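Side-chain contacts in glucokinase (Leishmania braziliensis MHOM/BR/75/M2904, PDB 6EDI), which probably phosphorylates D-glucose with ATP, as expected of a glucokinase of the actin-like ATPase clan: residues Q381-F384 and L385-T388; M181-T185 and Q186-L190. All blocks are in the same frame, centred on the assembly; numbering follows the deposited sequence.

Contact 1 (Q381-F384 and L385-T388)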
loop_
_atom_site.group_PDB
_atom_site.type_symbol
_atom_site.label_atom_id
_atom_site.label_comp_id
_atom_site.label_asym_id
_atom_site.label_seq_id
_atom_site.Cartn_x
_atom_site.Cartn_y
_atom_site.Cartn_z
ATOM N N GLN A 381 -15.462 -13.534 10.519
ATOM C CA GLN A 381 -15.684 -12.902 11.821
ATOM C C GLN A 381 -16.308 -11.521 11.738
ATOM O O GLN A 381 -17.151 -11.168 12.574
ATOM C CB GLN A 381 -14.380 -12.820 12.612
ATOM C CG GLN A 381 -13.757 -14.168 12.941
ATOM C CD GLN A 381 -12.433 -14.023 13.653
ATOM O OE1 GLN A 381 -11.372 -13.943 13.015
ATOM N NE2 GLN A 381 -12.478 -13.984 14.980
ATOM N N PHE A 382 -15.901 -10.733 10.746
ATOM C CA PHE A 382 -16.232 -9.305 10.773
ATOM C C PHE A 382 -16.823 -8.701 9.493
ATOM O O PHE A 382 -17.148 -7.511 9.486
ATOM C CB PHE A 382 -15.009 -8.469 11.192
ATOM C CG PHE A 382 -14.291 -8.991 12.412
ATOM C CD1 PHE A 382 -14.800 -8.767 13.691
ATOM C CD2 PHE A 382 -13.091 -9.680 12.282
ATOM C CE1 PHE A 382 -14.136 -9.246 14.814
ATOM C CE2 PHE A 382 -12.411 -10.161 13.402
ATOM C CZ PHE A 382 -12.942 -9.942 14.673
ATOM N N LYS A 383 -16.972 -9.497 8.432
ATOM C CA LYS A 383 -17.525 -9.003 7.154
ATOM C C LYS A 383 -16.741 -7.835 6.551
ATOM O O LYS A 383 -17.340 -6.918 5.967
ATOM C CB LYS A 383 -19.002 -8.586 7.296
ATOM C CG LYS A 383 -20.050 -9.683 7.092
ATOM C CD LYS A 383 -19.871 -10.837 8.039
ATOM C CE LYS A 383 -20.591 -12.085 7.541
ATOM N NZ LYS A 383 -19.702 -13.296 7.477
ATOM N N PHE A 384 -15.414 -7.859 6.681
ATOM C CA PHE A 384 -14.580 -6.785 6.135
ATOM C C PHE A 384 -14.520 -6.821 4.615
ATOM O O PHE A 384 -14.583 -5.782 3.952
ATOM C CB PHE A 384 -13.142 -6.900 6.661
ATOM C CG PHE A 384 -12.921 -6.274 8.015
ATOM C CD1 PHE A 384 -13.057 -4.903 8.193
ATOM C CD2 PHE A 384 -12.530 -7.049 9.097
ATOM C CE1 PHE A 384 -12.830 -4.317 9.451
ATOM C CE2 PHE A 384 -12.306 -6.472 10.342
ATOM C CZ PHE A 384 -12.451 -5.115 10.518
ATOM N N LEU A 385 -14.368 -8.023 4.071
ATOM C CA LEU A 385 -14.071 -8.190 2.643
ATOM C C LEU A 385 -15.302 -7.937 1.761
ATOM O O LEU A 385 -15.184 -7.447 0.634
ATOM C CB LEU A 385 -13.457 -9.573 2.380
ATOM C CG LEU A 385 -12.065 -9.867 2.969
ATOM C CD1 LEU A 385 -12.039 -9.976 4.488
ATOM C CD2 LEU A 385 -11.508 -11.139 2.391
ATOM N N SER A 386 -16.487 -8.251 2.284
ATOM C CA SER A 386 -17.727 -8.075 1.523
ATOM C C SER A 386 -18.105 -6.602 1.347
ATOM O O SER A 386 -19.067 -6.282 0.647
ATOM C CB SER A 386 -18.871 -8.831 2.199
ATOM O OG SER A 386 -19.006 -8.419 3.542
ATOM N N ARG A 387 -17.347 -5.707 1.974
ATOM C CA ARG A 387 -17.566 -4.270 1.787
ATOM C C ARG A 387 -17.172 -3.826 0.389
ATOM O O ARG A 387 -17.636 -2.791 -0.097
ATOM C CB ARG A 387 -16.772 -3.460 2.810
ATOM C CG ARG A 387 -17.122 -3.773 4.260
ATOM C CD ARG A 387 -16.232 -2.968 5.188
ATOM N NE ARG A 387 -16.537 -3.180 6.606
ATOM C CZ ARG A 387 -15.961 -2.508 7.593
ATOM N NH1 ARG A 387 -15.065 -1.574 7.309
ATOM N NH2 ARG A 387 -16.283 -2.761 8.861
ATOM N N THR A 388 -16.312 -4.619 -0.250
ATOM C CA THR A 388 -15.656 -4.235 -1.500
ATOM C C THR A 388 -16.418 -4.655 -2.760
ATOM O O THR A 388 -16.835 -5.806 -2.898
ATOM C CB THR A 388 -14.204 -4.793 -1.542
ATOM O OG1 THR A 388 -13.463 -4.254 -0.437
ATOM C CG2 THR A 388 -13.505 -4.422 -2.849
#
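Arg387 lays its guanidinium alongside the ring of Phe384, the two side chains pointing the same way from a four-residue turn, Phe384 to Arg387. The ring presents CD1 over the centre of one guanidinium face, 3.8 Å from Arg387 CZ, while Arg387 NH2 comes equally near Phe384 CE1. The planes stand 53° apart, so this is a tilted contact and no parallel stack. Arg387 gets there by an extended chain: CG lies anti to the carbonyl carbon (chi1 -59°), and the straight run from CG to NE carries the flat end out along the ring. Its aliphatic part passes close to the backbone on the way, CG sitting 3.3 Å from Phe384 O. The same carbonyl accepts a weak hydrogen bond of 3.4 Å from Arg387 N.

The turn follows the end of helix 377-382, where Lys383 leaves helical geometry with a positive phi of 58°. Helix and loop are tied together here by Glu379, whose OE1 accepts a hydrogen bond from Ser386 N and a weak one from Leu385 N, while its backbone O receives Lys383 NZ. Leu385 CD1 meets Phe384 CB at 3.9 Å, and both side chains pack on helix 317-341, the buried leucine on Ala335 and Thr338 and the phenylalanine on Met339. The loop then runs into strand 389-393, with Thr388 OG1 hydrogen-bonded to Pro343 O.

Chemically, the turn combines two kinds of contact: leucine and phenylalanine supply apolar packing against the long helix, whereas Phe384 and Arg387 place a cationic plane beside an aromatic ring without a salt bridge between the two segments. Because CZ approaches the ring obliquely and not over its face, little cation-pi character is expected, and the hold probably rests largely on dispersion.

Contact 2 (M181-T185 and Q186-L190)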
loop_
_atom_site.group_PDB
_atom_site.type_symbol
_atom_site.label_atom_id
_atom_site.label_comp_id
_atom_site.label_asym_id
_atom_site.label_seq_id
_atom_site.Cartn_x
_atom_site.Cartn_y
_atom_site.Cartn_z
ATOM N N MET A 181 -18.589 -7.595 -10.961
ATOM C CA MET A 181 -18.688 -8.988 -10.557
ATOM C C MET A 181 -19.691 -9.080 -9.412
ATOM O O MET A 181 -20.620 -9.897 -9.447
ATOM C CB MET A 181 -17.324 -9.533 -10.147
ATOM C CG MET A 181 -16.333 -9.524 -11.277
ATOM S SD MET A 181 -14.624 -9.935 -10.858
ATOM C CE MET A 181 -14.870 -11.439 -9.910
ATOM N N TRP A 182 -19.490 -8.237 -8.395
ATOM C CA TRP A 182 -20.429 -8.110 -7.294
ATOM C C TRP A 182 -20.268 -6.789 -6.550
ATOM O O TRP A 182 -19.171 -6.226 -6.452
ATOM C CB TRP A 182 -20.344 -9.297 -6.333
ATOM C CG TRP A 182 -18.986 -9.529 -5.739
ATOM C CD1 TRP A 182 -18.384 -8.800 -4.748
ATOM C CD2 TRP A 182 -18.075 -10.582 -6.075
ATOM N NE1 TRP A 182 -17.146 -9.330 -4.463
ATOM C CE2 TRP A 182 -16.936 -10.429 -5.261
ATOM C CE3 TRP A 182 -18.113 -11.641 -6.990
ATOM C CZ2 TRP A 182 -15.841 -11.298 -5.335
ATOM C CZ3 TRP A 182 -17.030 -12.510 -7.060
ATOM C CH2 TRP A 182 -15.913 -12.339 -6.234
ATOM N N LYS A 183 -21.381 -6.293 -6.038
ATOM C CA LYS A 183 -21.401 -5.004 -5.390
ATOM C C LYS A 183 -21.134 -5.219 -3.911
ATOM O O LYS A 183 -21.715 -6.105 -3.292
ATOM C CB LYS A 183 -22.753 -4.344 -5.621
ATOM C CG LYS A 183 -22.947 -3.016 -4.927
ATOM C CD LYS A 183 -24.350 -2.492 -5.186
ATOM C CE LYS A 183 -24.720 -1.459 -4.158
ATOM N NZ LYS A 183 -26.013 -0.767 -4.464
ATOM N N GLY A 184 -20.235 -4.424 -3.348
ATOM C CA GLY A 184 -19.923 -4.524 -1.933
ATOM C C GLY A 184 -20.920 -3.795 -1.059
ATOM O O GLY A 184 -21.617 -2.890 -1.509
ATOM N N THR A 185 -20.966 -4.176 0.212
ATOM C CA THR A 185 -21.916 -3.599 1.157
ATOM C C THR A 185 -21.692 -2.115 1.418
ATOM O O THR A 185 -22.590 -1.422 1.895
ATOM C CB THR A 185 -21.822 -4.303 2.510
ATOM O OG1 THR A 185 -20.457 -4.313 2.926
ATOM C CG2 THR A 185 -22.314 -5.726 2.418
ATOM N N GLN A 186 -20.485 -1.639 1.138
ATOM C CA GLN A 186 -20.096 -0.274 1.463
ATOM C C GLN A 186 -20.213 0.671 0.274
ATOM O O GLN A 186 -19.901 1.863 0.391
ATOM C CB GLN A 186 -18.647 -0.270 1.967
ATOM C CG GLN A 186 -18.258 0.958 2.789
ATOM C CD GLN A 186 -16.805 0.938 3.238
ATOM O OE1 GLN A 186 -15.948 0.338 2.595
ATOM N NE2 GLN A 186 -16.526 1.602 4.353
ATOM N N TRP A 187 -20.630 0.144 -0.878
ATOM C CA TRP A 187 -20.693 0.962 -2.091
ATOM C C TRP A 187 -21.639 2.154 -1.945
ATOM O O TRP A 187 -21.224 3.302 -2.142
ATOM C CB TRP A 187 -21.061 0.148 -3.355
ATOM C CG TRP A 187 -21.164 1.097 -4.525
ATOM C CD1 TRP A 187 -22.306 1.610 -5.089
ATOM C CD2 TRP A 187 -20.068 1.711 -5.207
ATOM N NE1 TRP A 187 -21.978 2.499 -6.096
ATOM C CE2 TRP A 187 -20.608 2.576 -6.185
ATOM C CE3 TRP A 187 -18.676 1.602 -5.095
ATOM C CZ2 TRP A 187 -19.797 3.327 -7.046
ATOM C CZ3 TRP A 187 -17.874 2.354 -5.943
ATOM C CH2 TRP A 187 -18.434 3.202 -6.907
ATOM N N ASP A 188 -22.896 1.883 -1.589
ATOM C CA ASP A 188 -23.925 2.926 -1.508
ATOM C C ASP A 188 -23.561 4.041 -0.537
ATOM O O ASP A 188 -23.819 5.211 -0.795
ATOM C CB ASP A 188 -25.289 2.332 -1.117
ATOM C CG ASP A 188 -25.867 1.420 -2.182
ATOM O OD1 ASP A 188 -25.465 1.541 -3.357
ATOM O OD2 ASP A 188 -26.728 0.585 -1.836
ATOM N N ALA A 189 -22.949 3.673 0.580
ATOM C CA ALA A 189 -22.605 4.658 1.590
ATOM C C ALA A 189 -21.526 5.614 1.093
ATOM O O ALA A 189 -21.424 6.745 1.565
ATOM C CB ALA A 189 -22.172 3.970 2.867
ATOM N N LEU A 190 -20.728 5.164 0.129
ATOM C CA LEU A 190 -19.600 5.968 -0.344
ATOM C C LEU A 190 -19.721 6.433 -1.787
ATOM O O LEU A 190 -18.836 7.126 -2.272
ATOM C CB LEU A 190 -18.282 5.192 -0.185
ATOM C CG LEU A 190 -17.481 5.532 1.075
ATOM C CD1 LEU A 190 -18.220 5.098 2.319
ATOM C CD2 LEU A 190 -16.101 4.908 1.017
HETATM O O HOH W 1 -23.702 -0.805 -1.047
HETATM O O HOH W 2 -23.352 1.115 1.752
#
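Gln186, third residue of the turn, follows Thr185 and sends its extended side chain away from the preceding segment to pack on Arg387. Next comes Trp187, whose CB lies 4.0 Å from Lys183 CG; the two side chains cross at about a right angle. With CG anti to the backbone N (chi1 177°), the indole swings off the turn into a buried site lined by Leu344, Thr345 and Thr389, where NE1 is hydrogen-bonded to Lys194 O. Its backbone N donates to Gly184 O over 3.3 Å.

That bond closes a type I beta turn from Gly184 to Trp187, which joins strand 178-182, at the margin of its mixed sheet, to the short helix 187-190. Upstream, Met181 and Trp182 both face Phe390 of the neighbouring antiparallel strand in a classic beta bulge, and Gly184 N donates to Thr389 OG1 just beyond it.

Asp188 supplies the charged part of the contact. The fully extended chain of Lys183 brings NZ to 2.6 Å from Asp188 OD1, forming a salt bridge on the syn side of that oxygen, 21° out of the carboxylate plane; Asp188 OD2 stands 3.0 Å from the same nitrogen. Both residues are exposed, so solvent probably weakens the attraction. Asp188 N donates to a water that in turn donates to Gly184 O and, weakly, to Thr185 O. At Ala189 a second water repeats the theme, accepting from Ala189 N at 2.8 Å and donating to Thr185 O, so that two amides of the first helical turn reach the preceding carbonyls through solvent. Leu190 N bonds back to Trp187 O.

Neither contact is a core one: contact 1 lies at the surface, contact 2 is partly buried. Both are turns beside adjacent antiparallel strands, 389-393 being entered from contact 1 and 178-182 left through contact 2, and their centres are 11 Å apart. They meet directly where Ser386 O lies 2.9 Å from Thr185 N, a probable hydrogen bond, with Arg387 packed against Thr185. Their chemistry differs with their setting. At 381-388 the loop after helix 377-382 is packed by aromatic and aliphatic side chains on helix 317-341, and the arginine packs beside a ring; at 181-190 the turn from strand to helix is spanned by an exposed salt bridge and two bridging waters.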